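Local coordinates for DisA protein (Sorangium cellulosum, PDB 6CCA) that probably transfers methyl groups to carbon in a growing polyketide, building a gem-dimethyl unit as part of the disorazol assembly line, at residues 56-61 with 149-154; 155-160 with 186-191; 226-231 with 300-305; 254-259 with 280-285. One frame throughout, in Å; residues are numbered along the deposited sequence.

Contact 1 (56-61 with 149-154); sequences PAFDAL and PAIAPY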
loop_
_atom_site.group_PDB
_atom_site.type_symbol
_atom_site.label_atom_id
_atom_site.label_comp_id
_atom_site.label_asym_id
_atom_site.label_seq_id
_atom_site.Cartn_x
_atom_site.Cartn_y
_atom_site.Cartn_z
ATOM N N PRO A 56 -0.929 18.411 8.834
ATOM C CA PRO A 56 -1.279 19.608 8.045
ATOM C C PRO A 56 -0.697 19.530 6.634
ATOM O O PRO A 56 -1.389 19.886 5.636
ATOM C CB PRO A 56 -0.639 20.754 8.855
ATOM C CG PRO A 56 -0.718 20.238 10.302
ATOM C CD PRO A 56 -0.360 18.765 10.147
ATOM N N ALA A 57 0.501 18.954 6.522
ATOM C CA ALA A 57 1.128 18.841 5.194
ATOM C C ALA A 57 0.373 17.834 4.304
ATOM O O ALA A 57 0.123 18.113 3.136
ATOM C CB ALA A 57 2.602 18.523 5.302
ATOM N N PHE A 58 -0.012 16.694 4.877
ATOM C CA PHE A 58 -0.766 15.704 4.119
ATOM C C PHE A 58 -2.156 16.201 3.806
ATOM O O PHE A 58 -2.683 15.914 2.746
ATOM C CB PHE A 58 -0.719 14.340 4.811
ATOM C CG PHE A 58 0.522 13.597 4.491
ATOM C CD1 PHE A 58 1.676 13.778 5.240
ATOM C CD2 PHE A 58 0.565 12.763 3.386
ATOM C CE1 PHE A 58 2.848 13.154 4.878
ATOM C CE2 PHE A 58 1.729 12.096 3.054
ATOM C CZ PHE A 58 2.871 12.289 3.766
ATOM N N ASP A 59 -2.756 17.007 4.693
ATOM C CA ASP A 59 -4.038 17.654 4.349
ATOM C C ASP A 59 -3.890 18.562 3.172
ATOM O O ASP A 59 -4.725 18.526 2.232
ATOM C CB ASP A 59 -4.659 18.442 5.552
ATOM C CG ASP A 59 -5.175 17.542 6.683
ATOM O OD1 ASP A 59 -5.304 16.323 6.515
ATOM O OD2 ASP A 59 -5.322 18.089 7.798
ATOM N N ALA A 60 -2.801 19.323 3.127
ATOM C CA ALA A 60 -2.567 20.196 2.004
ATOM C C ALA A 60 -2.253 19.430 0.723
ATOM O O ALA A 60 -2.628 19.841 -0.402
ATOM C CB ALA A 60 -1.418 21.172 2.294
ATOM N N LEU A 61 -1.581 18.292 0.869
ATOM C CA LEU A 61 -1.367 17.397 -0.289
ATOM C C LEU A 61 -2.686 16.950 -0.905
ATOM O O LEU A 61 -2.805 16.866 -2.121
ATOM C CB LEU A 61 -0.426 16.253 0.131
ATOM C CG LEU A 61 -0.098 15.230 -0.936
ATOM C CD1 LEU A 61 0.715 15.838 -2.032
ATOM C CD2 LEU A 61 0.640 14.084 -0.356
ATOM N N PRO A 149 9.449 18.774 3.615
ATOM C CA PRO A 149 10.038 17.458 3.375
ATOM C C PRO A 149 9.168 16.229 3.495
ATOM O O PRO A 149 9.333 15.278 2.756
ATOM C CB PRO A 149 11.251 17.416 4.355
ATOM C CG PRO A 149 11.627 18.879 4.474
ATOM C CD PRO A 149 10.286 19.589 4.522
ATOM N N ALA A 150 8.214 16.239 4.418
ATOM C CA ALA A 150 7.435 15.041 4.650
ATOM C C ALA A 150 6.582 14.698 3.443
ATOM O O ALA A 150 6.232 13.533 3.231
ATOM C CB ALA A 150 6.571 15.233 5.878
ATOM N N ILE A 151 6.192 15.728 2.670
ATOM C CA ILE A 151 5.369 15.480 1.506
ATOM C C ILE A 151 6.134 15.615 0.184
ATOM O O ILE A 151 5.562 15.353 -0.903
ATOM C CB ILE A 151 4.080 16.318 1.492
ATOM C CG1 ILE A 151 4.323 17.836 1.447
ATOM C CG2 ILE A 151 3.135 15.821 2.608
ATOM C CD1 ILE A 151 3.098 18.670 1.231
ATOM N N ALA A 152 7.341 16.153 0.260
ATOM C CA ALA A 152 8.061 16.497 -0.994
ATOM C C ALA A 152 8.111 15.349 -2.037
ATOM O O ALA A 152 7.884 15.586 -3.237
ATOM C CB ALA A 152 9.463 17.035 -0.672
ATOM N N PRO A 153 8.425 14.094 -1.630
ATOM C CA PRO A 153 8.493 13.055 -2.676
ATOM C C PRO A 153 7.153 12.697 -3.287
ATOM O O PRO A 153 7.099 12.308 -4.449
ATOM C CB PRO A 153 9.071 11.845 -1.954
ATOM C CG PRO A 153 8.838 12.144 -0.500
ATOM C CD PRO A 153 8.936 13.600 -0.340
ATOM N N TYR A 154 6.081 12.916 -2.517
ATOM C CA TYR A 154 4.721 12.733 -3.021
ATOM C C TYR A 154 4.395 13.848 -4.039
ATOM O O TYR A 154 3.847 13.566 -5.110
ATOM C CB TYR A 154 3.708 12.746 -1.876
ATOM C CG TYR A 154 4.008 11.692 -0.808
ATOM C CD1 TYR A 154 4.960 11.938 0.180
ATOM C CD2 TYR A 154 3.358 10.511 -0.773
ATOM C CE1 TYR A 154 5.310 11.016 1.103
ATOM C CE2 TYR A 154 3.696 9.521 0.161
ATOM C CZ TYR A 154 4.662 9.785 1.116
ATOM O OH TYR A 154 5.062 8.889 2.119
#
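Ile151 drops its CG2 methyl onto the middle of the Phe58 ring, and the rest of the contact is built round that touch. The methyl sits 3.6 Å from the ring centroid of Phe58 and only 13° off the normal, a CH-pi contact over the face. It gets there because CG1 of Ile151 stands between the backbone N and the carbonyl carbon (chi1 62°), which turns the branch methyl to the ring; on the other arm Ile151 CD1 lies 3.6 Å from Ala57 O. A beta-branched residue suits this place because its two arms serve two neighbours. The far end of the Phe58 ring meets Tyr154 in a T-shaped pair: the edge of Phe58 points at the face of Tyr154, with planes at 76° and Phe58 CZ 3.8 Å from Tyr154 CE1. Leu61, also buried, adds its CD2, 3.7 Å from Tyr154 CB, as the two side chains cross at roughly a right angle. By contrast, the side of Ala57 and Ala150 is partly exposed. There Ala150 CB comes no closer than 4.4 Å to Phe58 CE1, a loose touch, although Ala150 O lies 3.6 Å from Phe58 CZ. Tyr154 carries its hydroxyl past the apolar cluster to a hydrogen bond with Asn195 OD1, and Phe343 makes another edge-to-face pair with it. Flanked by helices 135-146 and 196-216, helix 55-75 thus packs on the start of helix 152-163 in the helical part of the chain, through a T-shaped aromatic pair and a CH-pi contact.

Contact 2 (155-160 with 186-191); sequences VRLLWA and DLMGPL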
loop_
_atom_site.group_PDB
_atom_site.type_symbol
_atom_site.label_atom_id
_atom_site.label_comp_id
_atom_site.label_asym_id
_atom_site.label_seq_id
_atom_site.Cartn_x
_atom_site.Cartn_y
_atom_site.Cartn_z
ATOM N N VAL A 155 4.774 15.072 -3.715
ATOM C CA VAL A 155 4.555 16.231 -4.597
ATOM C C VAL A 155 5.308 15.991 -5.917
ATOM O O VAL A 155 4.768 16.132 -7.024
ATOM C CB VAL A 155 4.999 17.538 -3.937
ATOM C CG1 VAL A 155 4.977 18.694 -4.913
ATOM C CG2 VAL A 155 4.082 17.847 -2.756
ATOM N N ARG A 156 6.570 15.600 -5.778
ATOM C CA ARG A 156 7.412 15.290 -6.924
ATOM C C ARG A 156 6.752 14.260 -7.836
ATOM O O ARG A 156 6.630 14.478 -9.042
ATOM C CB ARG A 156 8.780 14.783 -6.463
ATOM C CG ARG A 156 9.769 15.885 -6.122
ATOM C CD ARG A 156 11.181 15.340 -5.992
ATOM N NE ARG A 156 11.673 14.789 -7.253
ATOM C CZ ARG A 156 11.910 13.499 -7.462
ATOM N NH1 ARG A 156 11.699 12.618 -6.493
ATOM N NH2 ARG A 156 12.357 13.087 -8.641
ATOM N N LEU A 157 6.327 13.139 -7.260
ATOM C CA LEU A 157 5.691 12.093 -8.043
ATOM C C LEU A 157 4.401 12.615 -8.749
ATOM O O LEU A 157 4.141 12.289 -9.890
ATOM C CB LEU A 157 5.337 10.914 -7.139
ATOM C CG LEU A 157 4.577 9.812 -7.897
ATOM C CD1 LEU A 157 5.391 9.357 -9.093
ATOM C CD2 LEU A 157 4.255 8.595 -7.015
ATOM N N LEU A 158 3.528 13.317 -8.002
ATOM C CA LEU A 158 2.306 13.845 -8.621
ATOM C C LEU A 158 2.637 14.780 -9.761
ATOM O O LEU A 158 1.961 14.781 -10.778
ATOM C CB LEU A 158 1.479 14.601 -7.616
ATOM C CG LEU A 158 0.768 13.758 -6.587
ATOM C CD1 LEU A 158 -0.058 14.666 -5.743
ATOM C CD2 LEU A 158 -0.207 12.787 -7.285
ATOM N N TRP A 159 3.639 15.632 -9.582
ATOM C CA TRP A 159 4.051 16.567 -10.650
ATOM C C TRP A 159 4.591 15.854 -11.876
ATOM O O TRP A 159 4.208 16.181 -12.993
ATOM C CB TRP A 159 5.044 17.625 -10.134
ATOM C CG TRP A 159 5.143 18.803 -11.059
ATOM C CD1 TRP A 159 6.165 19.077 -11.929
ATOM C CD2 TRP A 159 4.117 19.764 -11.322
ATOM N NE1 TRP A 159 5.843 20.202 -12.663
ATOM C CE2 TRP A 159 4.588 20.618 -12.331
ATOM C CE3 TRP A 159 2.870 19.994 -10.771
ATOM C CZ2 TRP A 159 3.872 21.729 -12.764
ATOM C CZ3 TRP A 159 2.127 21.055 -11.233
ATOM C CH2 TRP A 159 2.641 21.931 -12.210
ATOM N N ALA A 160 5.338 14.761 -11.689
ATOM C CA ALA A 160 5.804 13.964 -12.826
ATOM C C ALA A 160 4.615 13.332 -13.573
ATOM O O ALA A 160 4.587 13.275 -14.803
ATOM C CB ALA A 160 6.818 12.896 -12.369
ATOM N N ASP A 186 13.985 6.539 -9.224
ATOM C CA ASP A 186 14.193 7.935 -8.877
ATOM C C ASP A 186 12.974 8.598 -8.206
ATOM O O ASP A 186 13.120 9.543 -7.387
ATOM C CB ASP A 186 14.558 8.718 -10.154
ATOM C CG ASP A 186 15.902 8.265 -10.753
ATOM O OD1 ASP A 186 16.505 7.279 -10.247
ATOM O OD2 ASP A 186 16.318 8.923 -11.719
ATOM N N LEU A 187 11.802 8.195 -8.654
ATOM C CA LEU A 187 10.543 8.774 -8.101
ATOM C C LEU A 187 9.903 7.896 -7.047
ATOM O O LEU A 187 9.327 8.422 -6.076
ATOM C CB LEU A 187 9.487 8.965 -9.202
ATOM C CG LEU A 187 9.774 10.067 -10.204
ATOM C CD1 LEU A 187 8.647 10.093 -11.248
ATOM C CD2 LEU A 187 9.854 11.423 -9.528
ATOM N N MET A 188 9.888 6.576 -7.276
ATOM C CA MET A 188 9.214 5.660 -6.314
ATOM C C MET A 188 10.039 5.387 -5.070
ATOM O O MET A 188 9.510 5.250 -3.962
ATOM C CB MET A 188 8.768 4.357 -6.973
ATOM C CG MET A 188 7.562 4.484 -7.902
ATOM S SD MET A 188 6.066 5.310 -7.234
ATOM C CE MET A 188 4.836 4.257 -8.005
ATOM N N GLY A 189 11.346 5.365 -5.231
ATOM C CA GLY A 189 12.249 4.982 -4.163
ATOM C C GLY A 189 12.036 5.906 -2.981
ATOM O O GLY A 189 11.771 5.428 -1.871
ATOM N N PRO A 190 12.109 7.223 -3.223
ATOM C CA PRO A 190 11.943 8.166 -2.122
ATOM C C PRO A 190 10.563 8.149 -1.438
ATOM O O PRO A 190 10.410 8.817 -0.382
ATOM C CB PRO A 190 12.214 9.531 -2.770
ATOM C CG PRO A 190 13.028 9.215 -4.012
ATOM C CD PRO A 190 12.569 7.890 -4.465
ATOM N N LEU A 191 9.597 7.483 -2.026
ATOM C CA LEU A 191 8.266 7.368 -1.465
ATOM C C LEU A 191 8.221 6.298 -0.396
ATOM O O LEU A 191 7.599 6.448 0.604
ATOM C CB LEU A 191 7.281 6.974 -2.526
ATOM C CG LEU A 191 6.061 7.808 -2.774
ATOM C CD1 LEU A 191 6.471 9.124 -3.324
ATOM C CD2 LEU A 191 5.205 7.090 -3.789
#
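Leu157, on helix 152-163, and Leu187, in the helically wound turn leading to helix 189-192, are the closest backbone points, their CA atoms 5.9 Å apart. The face of helix 152-163 that carries Arg156, Leu157 and Ala160 packs on the turn 186-188 before that short helix, held by aliphatic side chains. Leu187 fills the middle: its CD1 presses on Ala160 CB at 3.5 Å and on Leu157 CD1 at 4.0 Å. Alanine fits here because its lone methyl lets the leucine branch settle close to the helix surface. The other branch, CD2, lies over one face of the Arg156 guanidinium, 3.6 Å from its CZ, so the flat cation serves as a cover for the leucine at the exposed margin. A bend in the Arg156 chain (chi3 64°) brings the group round to this spot. Asp186 O lies near the guanidinium plane at its edge, while the carboxylate of Asp186 stays well away from the charge. On the inner side Leu157 also touches Phe343 of helix 342-346, as does Leu191. Met188, although its CB starts away from the helix, folds back through chi2 (-52°) to set SD 3.8 Å from Leu157 CD2. The same CD2 methyl of Leu157 meets Leu191 CD2 at 3.7 Å, the two side chains crossing at about a right angle.

Contact 3 (226-231 with 300-305); sequences ITILEV and FDVVLG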
loop_
_atom_site.group_PDB
_atom_site.type_symbol
_atom_site.label_atom_id
_atom_site.label_comp_id
_atom_site.label_asym_id
_atom_site.label_seq_id
_atom_site.Cartn_x
_atom_site.Cartn_y
_atom_site.Cartn_z
ATOM N N ILE A 226 13.375 -19.958 12.775
ATOM C CA ILE A 226 12.182 -19.174 12.567
ATOM C C ILE A 226 12.202 -18.776 11.081
ATOM O O ILE A 226 13.289 -18.399 10.588
ATOM C CB ILE A 226 12.201 -17.879 13.391
ATOM C CG1 ILE A 226 12.152 -18.141 14.914
ATOM C CG2 ILE A 226 11.015 -17.019 13.000
ATOM C CD1 ILE A 226 10.890 -18.811 15.345
ATOM N N THR A 227 11.053 -18.944 10.410
ATOM C CA THR A 227 10.948 -18.747 8.965
ATOM C C THR A 227 9.960 -17.647 8.661
ATOM O O THR A 227 8.792 -17.744 9.037
ATOM C CB THR A 227 10.498 -20.044 8.270
ATOM O OG1 THR A 227 11.350 -21.097 8.687
ATOM C CG2 THR A 227 10.641 -19.945 6.769
ATOM N N ILE A 228 10.429 -16.609 7.962
ATOM C CA ILE A 228 9.570 -15.463 7.659
ATOM C C ILE A 228 9.419 -15.395 6.161
ATOM O O ILE A 228 10.393 -15.612 5.446
ATOM C CB ILE A 228 10.243 -14.210 8.183
ATOM C CG1 ILE A 228 10.476 -14.342 9.684
ATOM C CG2 ILE A 228 9.501 -12.954 7.731
ATOM C CD1 ILE A 228 11.249 -13.177 10.299
ATOM N N LEU A 229 8.211 -15.187 5.694
ATOM C CA LEU A 229 7.940 -14.985 4.271
ATOM C C LEU A 229 7.584 -13.539 4.034
ATOM O O LEU A 229 6.679 -13.050 4.664
ATOM C CB LEU A 229 6.799 -15.881 3.857
ATOM C CG LEU A 229 6.104 -15.594 2.518
ATOM C CD1 LEU A 229 7.103 -15.974 1.450
ATOM C CD2 LEU A 229 4.847 -16.414 2.377
ATOM N N GLU A 230 8.245 -12.877 3.092
ATOM C CA GLU A 230 7.772 -11.632 2.586
ATOM C C GLU A 230 7.132 -11.835 1.228
ATOM O O GLU A 230 7.748 -12.357 0.305
ATOM C CB GLU A 230 8.863 -10.581 2.463
ATOM C CG GLU A 230 8.321 -9.258 1.977
ATOM C CD GLU A 230 9.322 -8.091 2.020
ATOM O OE1 GLU A 230 10.550 -8.333 2.201
ATOM O OE2 GLU A 230 8.815 -6.946 1.787
ATOM N N VAL A 231 5.887 -11.402 1.112
ATOM C CA VAL A 231 5.207 -11.423 -0.175
ATOM C C VAL A 231 5.327 -10.112 -0.878
ATOM O O VAL A 231 5.379 -9.050 -0.244
ATOM C CB VAL A 231 3.730 -11.831 -0.025
ATOM C CG1 VAL A 231 3.665 -13.289 0.463
ATOM C CG2 VAL A 231 3.017 -10.982 0.937
ATOM N N PHE A 300 5.699 -21.315 7.730
ATOM C CA PHE A 300 6.093 -19.981 8.080
ATOM C C PHE A 300 5.602 -19.524 9.418
ATOM O O PHE A 300 4.473 -19.674 9.706
ATOM C CB PHE A 300 5.614 -19.019 6.994
ATOM C CG PHE A 300 6.297 -19.239 5.700
ATOM C CD1 PHE A 300 7.592 -18.873 5.535
ATOM C CD2 PHE A 300 5.685 -19.923 4.707
ATOM C CE1 PHE A 300 8.253 -19.128 4.385
ATOM C CE2 PHE A 300 6.341 -20.172 3.533
ATOM C CZ PHE A 300 7.627 -19.771 3.389
ATOM N N ASP A 301 6.502 -18.923 10.185
ATOM C CA ASP A 301 6.136 -18.353 11.468
ATOM C C ASP A 301 5.469 -17.004 11.262
ATOM O O ASP A 301 4.641 -16.581 12.071
ATOM C CB ASP A 301 7.384 -18.188 12.280
ATOM C CG ASP A 301 8.002 -19.550 12.646
ATOM O OD1 ASP A 301 7.516 -20.155 13.640
ATOM O OD2 ASP A 301 8.819 -20.060 11.869
ATOM N N VAL A 302 5.919 -16.270 10.244
ATOM C CA VAL A 302 5.434 -14.878 9.970
ATOM C C VAL A 302 5.333 -14.717 8.475
ATOM O O VAL A 302 6.215 -15.175 7.740
ATOM C CB VAL A 302 6.416 -13.775 10.505
ATOM C CG1 VAL A 302 5.898 -12.363 10.254
ATOM C CG2 VAL A 302 6.707 -13.946 11.968
ATOM N N VAL A 303 4.245 -14.091 8.040
ATOM C CA VAL A 303 4.137 -13.569 6.713
ATOM C C VAL A 303 4.056 -12.051 6.775
ATOM O O VAL A 303 3.177 -11.511 7.470
ATOM C CB VAL A 303 2.943 -14.110 5.984
ATOM C CG1 VAL A 303 2.801 -13.508 4.610
ATOM C CG2 VAL A 303 3.044 -15.596 5.795
ATOM N N LEU A 304 4.926 -11.370 6.034
ATOM C CA LEU A 304 4.965 -9.910 5.938
ATOM C C LEU A 304 4.494 -9.462 4.564
ATOM O O LEU A 304 4.941 -9.984 3.519
ATOM C CB LEU A 304 6.423 -9.428 6.114
ATOM C CG LEU A 304 6.680 -7.966 5.724
ATOM C CD1 LEU A 304 5.927 -7.071 6.713
ATOM C CD2 LEU A 304 8.157 -7.701 5.813
ATOM N N GLY A 305 3.574 -8.499 4.544
ATOM C CA GLY A 305 3.062 -7.907 3.292
ATOM C C GLY A 305 3.108 -6.414 3.411
ATOM O O GLY A 305 2.276 -5.833 4.129
HETATM O O HOH W 1 10.366 -22.491 10.861
#
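Thr227 and Asp301 join at the start of a parallel strand pair in the Rossmann-like sheet of a class I methyltransferase, where strand 226-231 leads into the glycine-rich motif I. The carboxylate of Asp301 takes the place of a strand carbonyl: its OD2 accepts Thr227 N at 2.9 Å, in a nearly straight bond that arrives on the anti side, 25° out of the carboxylate plane. Thr227 O in turn receives Asp301 N at 2.8 Å, and a weak bond from Val302 N, because the chain turns a corner at Asp301. An aspartate suits this buried corner since Lys327 pairs with OD2 and Arg216 with OD1, which would favour its charged form. Beyond it the ladder becomes regular: Leu229 N gives to Val302 O at 2.9 Å, Leu304 N to Leu229 O at 2.8 Å, and Val231 N to Leu304 O at 2.9 Å. On the other edge the backbones of Ile226, Ile228 and Glu230 bond to strand 253-257, and Glu230 O to Thr258 OG1. Thr227 OG1 has Glu254 OE1 and a water that donates to it at 2.8 Å and lies 3.1 Å from Asp301 OD2. Glu230, extended beside Leu304, has its OE1 bonded to Tyr255 and Thr239. Opposite, Val303 packs on Leu332 of strand 330-337, and Leu229 on Phe256 and Thr258. There Leu229 CB roofs the Phe300 ring, 3.7 Å from the centroid and offset toward its rim.

Contact 4 (254-259 with 280-285); sequences EYFYTD and TFQPLD
Phe256 pairs with Thr280 and Tyr257 with Phe281 in a short parallel ladder, each pair of CA atoms 4.8 Å apart and the end-to-end directions of the touching parts diverging by 34°. Thr280 N gives to Tyr255 O, Tyr257 N to Thr280 O and Gln282 N to Tyr257 O. Further on, Leu284 N reaches Asp259 O at 2.9 Å, but from well above the carbonyl plane. On one face Thr280 CB rests over the Phe256 ring in a CH-pi contact, 3.9 Å from the centroid. Threonine is apt here: with CG2 anti to the backbone N (OG1 at chi1 -63°), it sets that methyl against the ring, 3.5 Å from Phe256 CE2. Gln282 OE1 comes to the ring edge, 3.6 Å from CE2 of Phe256, while its NE2 bonds Gln293 O. On the other face Phe281 CD2 stands 3.6 Å from Tyr257 CG, the two rings inclined at 43°. A water bridges the ends, giving to Thr258 OG1 at 2.8 Å and to Leu284 O at 3.0 Å; Thr258 OG1 also bonds Glu230 O. Asp259 is held by the N-H groups of Ser261 and Gly234, and Tyr257 OH bonds Gly234 O. With helix 262-272 between them in the chain, the two strands form a beta-alpha-beta unit; that helix meets Phe281 through Lys269, strand 279-281 lies at the sheet edge, strand 226-231 beyond 253-257, and helix 239-246 against Tyr255 and Tyr257.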
loop_
_atom_site.group_PDB
_atom_site.type_symbol
_atom_site.label_atom_id
_atom_site.label_comp_id
_atom_site.label_asym_id
_atom_site.label_seq_id
_atom_site.Cartn_x
_atom_site.Cartn_y
_atom_site.Cartn_z
ATOM N N GLU A 254 15.377 -18.188 8.701
ATOM C CA GLU A 254 15.286 -18.232 7.247
ATOM C C GLU A 254 14.265 -17.177 6.756
ATOM O O GLU A 254 13.130 -17.141 7.243
ATOM C CB GLU A 254 14.814 -19.559 6.753
ATOM C CG GLU A 254 15.468 -20.780 7.289
ATOM C CD GLU A 254 14.668 -21.972 6.839
ATOM O OE1 GLU A 254 13.697 -22.422 7.567
ATOM O OE2 GLU A 254 14.917 -22.290 5.670
ATOM N N TYR A 255 14.637 -16.372 5.766
ATOM C CA TYR A 255 13.770 -15.368 5.241
ATOM C C TYR A 255 13.532 -15.628 3.734
ATOM O O TYR A 255 14.469 -15.807 2.966
ATOM C CB TYR A 255 14.410 -14.030 5.475
ATOM C CG TYR A 255 13.586 -12.808 5.175
ATOM C CD1 TYR A 255 13.378 -12.346 3.875
ATOM C CD2 TYR A 255 13.060 -12.050 6.225
ATOM C CE1 TYR A 255 12.628 -11.189 3.618
ATOM C CE2 TYR A 255 12.299 -10.916 6.004
ATOM C CZ TYR A 255 12.090 -10.462 4.704
ATOM O OH TYR A 255 11.327 -9.306 4.531
ATOM N N PHE A 256 12.275 -15.749 3.348
ATOM C CA PHE A 256 11.908 -15.932 1.969
ATOM C C PHE A 256 11.502 -14.591 1.344
ATOM O O PHE A 256 10.460 -13.979 1.666
ATOM C CB PHE A 256 10.788 -16.941 1.851
ATOM C CG PHE A 256 11.245 -18.375 1.940
ATOM C CD1 PHE A 256 11.692 -18.903 3.153
ATOM C CD2 PHE A 256 11.259 -19.176 0.809
ATOM C CE1 PHE A 256 12.155 -20.224 3.236
ATOM C CE2 PHE A 256 11.688 -20.522 0.888
ATOM C CZ PHE A 256 12.184 -21.010 2.078
ATOM N N TYR A 257 12.361 -14.130 0.433
ATOM C CA TYR A 257 12.130 -12.970 -0.416
ATOM C C TYR A 257 11.360 -13.420 -1.677
ATOM O O TYR A 257 11.907 -14.171 -2.495
ATOM C CB TYR A 257 13.503 -12.361 -0.762
ATOM C CG TYR A 257 13.508 -11.099 -1.602
ATOM C CD1 TYR A 257 12.998 -11.050 -2.867
ATOM C CD2 TYR A 257 14.069 -9.945 -1.118
ATOM C CE1 TYR A 257 13.048 -9.873 -3.631
ATOM C CE2 TYR A 257 14.155 -8.813 -1.893
ATOM C CZ TYR A 257 13.645 -8.800 -3.144
ATOM O OH TYR A 257 13.716 -7.601 -3.845
ATOM N N THR A 258 10.095 -13.040 -1.790
ATOM C CA THR A 258 9.240 -13.539 -2.849
ATOM C C THR A 258 8.507 -12.427 -3.496
ATOM O O THR A 258 8.355 -11.339 -2.900
ATOM C CB THR A 258 8.203 -14.615 -2.387
ATOM O OG1 THR A 258 7.095 -13.995 -1.786
ATOM C CG2 THR A 258 8.814 -15.616 -1.484
ATOM N N ASP A 259 8.150 -12.649 -4.790
ATOM C CA ASP A 259 7.356 -11.716 -5.560
ATOM C C ASP A 259 6.711 -12.498 -6.677
ATOM O O ASP A 259 7.193 -13.566 -7.055
ATOM C CB ASP A 259 8.250 -10.635 -6.194
ATOM C CG ASP A 259 7.441 -9.464 -6.708
ATOM O OD1 ASP A 259 7.118 -8.593 -5.876
ATOM O OD2 ASP A 259 7.134 -9.422 -7.937
ATOM N N THR A 280 16.258 -16.926 1.085
ATOM C CA THR A 280 15.899 -17.708 -0.080
ATOM C C THR A 280 15.042 -16.833 -0.981
ATOM O O THR A 280 14.135 -16.173 -0.519
ATOM C CB THR A 280 15.183 -18.986 0.369
ATOM O OG1 THR A 280 16.105 -19.724 1.140
ATOM C CG2 THR A 280 14.687 -19.896 -0.785
ATOM N N PHE A 281 15.329 -16.819 -2.267
ATOM C CA PHE A 281 14.631 -15.977 -3.204
ATOM C C PHE A 281 13.847 -16.900 -4.106
ATOM O O PHE A 281 14.435 -17.836 -4.733
ATOM C CB PHE A 281 15.663 -15.181 -4.024
ATOM C CG PHE A 281 16.540 -14.304 -3.219
ATOM C CD1 PHE A 281 17.628 -14.770 -2.543
ATOM C CD2 PHE A 281 16.222 -12.952 -3.096
ATOM C CE1 PHE A 281 18.405 -13.917 -1.777
ATOM C CE2 PHE A 281 17.002 -12.135 -2.339
ATOM C CZ PHE A 281 18.095 -12.595 -1.686
ATOM N N GLN A 282 12.533 -16.686 -4.189
ATOM C CA GLN A 282 11.621 -17.629 -4.871
ATOM C C GLN A 282 10.358 -16.893 -5.276
ATOM O O GLN A 282 9.742 -16.202 -4.441
ATOM C CB GLN A 282 11.249 -18.751 -3.873
ATOM C CG GLN A 282 10.500 -19.958 -4.431
ATOM C CD GLN A 282 10.534 -21.193 -3.476
ATOM O OE1 GLN A 282 11.402 -21.322 -2.619
ATOM N NE2 GLN A 282 9.588 -22.096 -3.660
ATOM N N PRO A 283 9.912 -17.065 -6.522
ATOM C CA PRO A 283 8.678 -16.446 -6.947
ATOM C C PRO A 283 7.442 -17.007 -6.177
ATOM O O PRO A 283 7.428 -18.156 -5.811
ATOM C CB PRO A 283 8.585 -16.758 -8.431
ATOM C CG PRO A 283 9.879 -17.285 -8.825
ATOM C CD PRO A 283 10.660 -17.730 -7.631
ATOM N N LEU A 284 6.446 -16.200 -6.025
ATOM C CA LEU A 284 5.174 -16.617 -5.403
ATOM C C LEU A 284 4.054 -15.732 -5.782
ATOM O O LEU A 284 4.098 -14.492 -5.629
ATOM C CB LEU A 284 5.252 -16.560 -3.889
ATOM C CG LEU A 284 3.985 -16.951 -3.107
ATOM C CD1 LEU A 284 3.434 -18.338 -3.413
ATOM C CD2 LEU A 284 4.404 -16.940 -1.634
ATOM N N ASP A 285 2.986 -16.386 -6.249
ATOM C CA ASP A 285 1.764 -15.754 -6.638
ATOM C C ASP A 285 0.726 -16.321 -5.689
ATOM O O ASP A 285 0.478 -17.522 -5.738
ATOM C CB ASP A 285 1.387 -16.160 -8.050
ATOM C CG ASP A 285 0.103 -15.454 -8.531
ATOM O OD1 ASP A 285 -0.602 -14.872 -7.717
ATOM O OD2 ASP A 285 -0.174 -15.453 -9.729
HETATM O O HOH W 2 5.115 -12.818 -3.326
#

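Overall arrangement
The four contacts fall into two pairs in two parts of the molecule. Contacts 1 and 2 share helix 152-163, have centres about 12 Å apart and touch, for instance Leu61 CD1 to Leu158 CD1 at 4.0 Å. Contacts 3 and 4, centres about 9 Å apart, lie in one sheet, contact 4 nested in the loop closed by contact 3. Probable hydrogen bonds join them, Glu230 OE1 to Tyr255 OH at 2.6 Å and Glu230 O to Thr258 OG1 at 2.7 Å. The pairs do not touch: centres are about 27 to 33 Å apart, nearest atoms about 13 to 19 Å. In relatives the S-adenosylmethionine pocket opens at the carboxyl ends of such parallel strands, probably here too.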